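Local coordinates for uncharacterized protein MG027 (Mycoplasma genitalium, PDB 1Q8C), which is of unknown function but adopts an all-helical fold resembling that of NusB proteins, a family known for roles in transcription and RNA binding, at residues Ser111-His116 against Pro121-Glu126. Residues are numbered along the deposited sequence; the frame is centred on the assembly and turned at random.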
loop_
_atom_site.group_PDB
_atom_site.type_symbol
_atom_site.label_atom_id
_atom_site.label_comp_id
_atom_site.label_asym_id
_atom_site.label_seq_id
_atom_site.Cartn_x
_atom_site.Cartn_y
_atom_site.Cartn_z
ATOM N N SER A 111 0.984 3.338 4.112
ATOM C CA SER A 111 0.142 3.125 5.282
ATOM C C SER A 111 0.938 2.437 6.361
ATOM O O SER A 111 0.776 2.751 7.529
ATOM C CB SER A 111 -1.084 2.274 4.929
ATOM O OG SER A 111 -1.841 2.880 3.899
ATOM N N GLU A 112 1.832 1.532 5.951
ATOM C CA GLU A 112 2.588 0.728 6.886
ATOM C C GLU A 112 3.721 1.521 7.495
ATOM O O GLU A 112 4.032 1.374 8.671
ATOM C CB GLU A 112 3.142 -0.550 6.229
ATOM C CG GLU A 112 4.041 -1.316 7.195
ATOM C CD GLU A 112 4.589 -2.643 6.693
ATOM O OE1 GLU A 112 5.442 -3.197 7.422
ATOM O OE2 GLU A 112 4.176 -3.134 5.615
ATOM N N GLN A 113 4.374 2.348 6.697
ATOM C CA GLN A 113 5.436 3.153 7.257
ATOM C C GLN A 113 4.853 4.109 8.276
ATOM O O GLN A 113 5.489 4.420 9.277
ATOM C CB GLN A 113 6.184 3.922 6.186
ATOM C CG GLN A 113 7.371 4.640 6.788
ATOM C CD GLN A 113 8.386 5.086 5.761
ATOM O OE1 GLN A 113 9.504 4.600 5.753
ATOM N NE2 GLN A 113 8.008 6.028 4.926
ATOM N N LYS A 114 3.643 4.584 8.000
ATOM C CA LYS A 114 2.933 5.483 8.903
ATOM C C LYS A 114 2.538 4.776 10.208
ATOM O O LYS A 114 2.731 5.303 11.286
ATOM C CB LYS A 114 1.669 6.025 8.204
ATOM C CG LYS A 114 0.796 6.945 9.064
ATOM C CD LYS A 114 1.461 8.284 9.277
ATOM C CE LYS A 114 0.492 9.434 9.100
ATOM N NZ LYS A 114 0.430 9.944 7.682
ATOM N N ALA A 115 1.984 3.573 10.112
ATOM C CA ALA A 115 1.476 2.876 11.302
ATOM C C ALA A 115 2.590 2.242 12.151
ATOM O O ALA A 115 2.591 2.304 13.381
ATOM C CB ALA A 115 0.497 1.816 10.869
ATOM N N HIS A 116 3.543 1.626 11.467
ATOM C CA HIS A 116 4.540 0.784 12.106
ATOM C C HIS A 116 5.981 1.270 11.960
ATOM O O HIS A 116 6.871 0.732 12.593
ATOM C CB HIS A 116 4.410 -0.612 11.546
ATOM C CG HIS A 116 3.095 -1.246 11.854
ATOM N ND1 HIS A 116 2.648 -1.433 13.146
ATOM C CD2 HIS A 116 2.125 -1.733 11.045
ATOM C CE1 HIS A 116 1.472 -2.031 13.119
ATOM N NE2 HIS A 116 1.135 -2.234 11.856
ATOM N N PRO A 121 14.078 -0.050 3.157
ATOM C CA PRO A 121 14.550 -1.224 2.400
ATOM C C PRO A 121 13.600 -2.420 2.519
ATOM O O PRO A 121 13.306 -3.059 1.518
ATOM C CB PRO A 121 15.920 -1.522 3.024
ATOM C CG PRO A 121 16.328 -0.218 3.709
ATOM C CD PRO A 121 15.043 0.346 4.204
ATOM N N LEU A 122 13.116 -2.694 3.730
ATOM C CA LEU A 122 12.200 -3.811 3.950
ATOM C C LEU A 122 10.888 -3.617 3.185
ATOM O O LEU A 122 10.392 -4.567 2.586
ATOM C CB LEU A 122 11.904 -4.026 5.451
ATOM C CG LEU A 122 10.952 -5.183 5.793
ATOM C CD1 LEU A 122 11.483 -6.456 5.219
ATOM C CD2 LEU A 122 10.768 -5.357 7.292
ATOM N N LEU A 123 10.345 -2.395 3.213
ATOM C CA LEU A 123 9.085 -2.045 2.548
ATOM C C LEU A 123 9.185 -2.236 1.035
ATOM O O LEU A 123 8.306 -2.844 0.411
ATOM C CB LEU A 123 8.695 -0.585 2.855
ATOM C CG LEU A 123 8.180 -0.261 4.261
ATOM C CD1 LEU A 123 8.136 1.205 4.524
ATOM C CD2 LEU A 123 6.813 -0.822 4.439
ATOM N N ILE A 124 10.260 -1.728 0.446
ATOM C CA ILE A 124 10.459 -1.860 -0.991
ATOM C C ILE A 124 10.615 -3.328 -1.396
ATOM O O ILE A 124 9.918 -3.792 -2.288
ATOM C CB ILE A 124 11.660 -0.988 -1.494
ATOM C CG1 ILE A 124 11.287 0.504 -1.440
ATOM C CG2 ILE A 124 12.069 -1.388 -2.929
ATOM C CD1 ILE A 124 12.473 1.454 -1.624
ATOM N N SER A 125 11.494 -4.076 -0.751
ATOM C CA SER A 125 11.689 -5.465 -1.172
ATOM C C SER A 125 10.366 -6.185 -1.084
ATOM O O SER A 125 9.922 -6.818 -2.038
ATOM C CB SER A 125 12.731 -6.173 -0.322
ATOM O OG SER A 125 12.271 -6.301 0.994
ATOM N N GLU A 126 9.696 -6.019 0.052
ATOM C CA GLU A 126 8.398 -6.633 0.259
ATOM C C GLU A 126 7.399 -6.232 -0.822
ATOM O O GLU A 126 6.616 -7.038 -1.271
ATOM C CB GLU A 126 7.828 -6.250 1.621
ATOM C CG GLU A 126 7.356 -7.447 2.400
ATOM C CD GLU A 126 8.498 -8.134 3.056
ATOM O OE1 GLU A 126 9.314 -7.401 3.640
ATOM O OE2 GLU A 126 8.605 -9.373 2.971
#
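Leu123 reaches from helix 120-133 into the fork between Glu112 and Gln113 of helix 100-116, and so joins two consecutive helices of a NusB-like all-helical fold just beyond the short connection between them. The pair illustrates how one branched aliphatic side chain can pack two such helices together. Of the CA atoms, those of Gln113 and Leu123 come nearest, 7.9 Å apart.

The contact across the two segments is entirely van der Waals, and each methyl of the leucine has its own partner. Methyl CD1 meets the base of Gln113, with CB at 3.7 Å from Leu123 CD1, and the two side chains cross at roughly a right angle. Methyl CD2 lies against the length of Glu112, whose chain runs past the leucine in the opposite direction: Glu112 CG is 3.9 Å from Leu123 CD2, and the carboxylate carbon Glu112 CD comes to 3.7 Å from the same methyl. With CG of Glu112 anti to N (chi1 175°) and the rest of the chain extended, the side chain lies alongside the leucine as far as its carboxylate, whose OE2 also touches the methyl.

Polar interactions secure that buried acid from outside the two segments. Glu112 OE2 forms a salt bridge with Arg18 NE, while OE1 is hydrogen-bonded to Thr118 OG1 in the connection between the helices; these partners should limit rotation of the carboxylate and probably stabilise its negative charge. Thr118 also touches Leu123, so the connection takes part in both kinds of interaction.

Within helix 120-133, Ser125 turns its hydroxyl back on the preceding turn: Leu122 O accepts from Ser125 OG at 3.0 Å, the donor lying 38° out of the carbonyl plane, on the same face as Glu126 N.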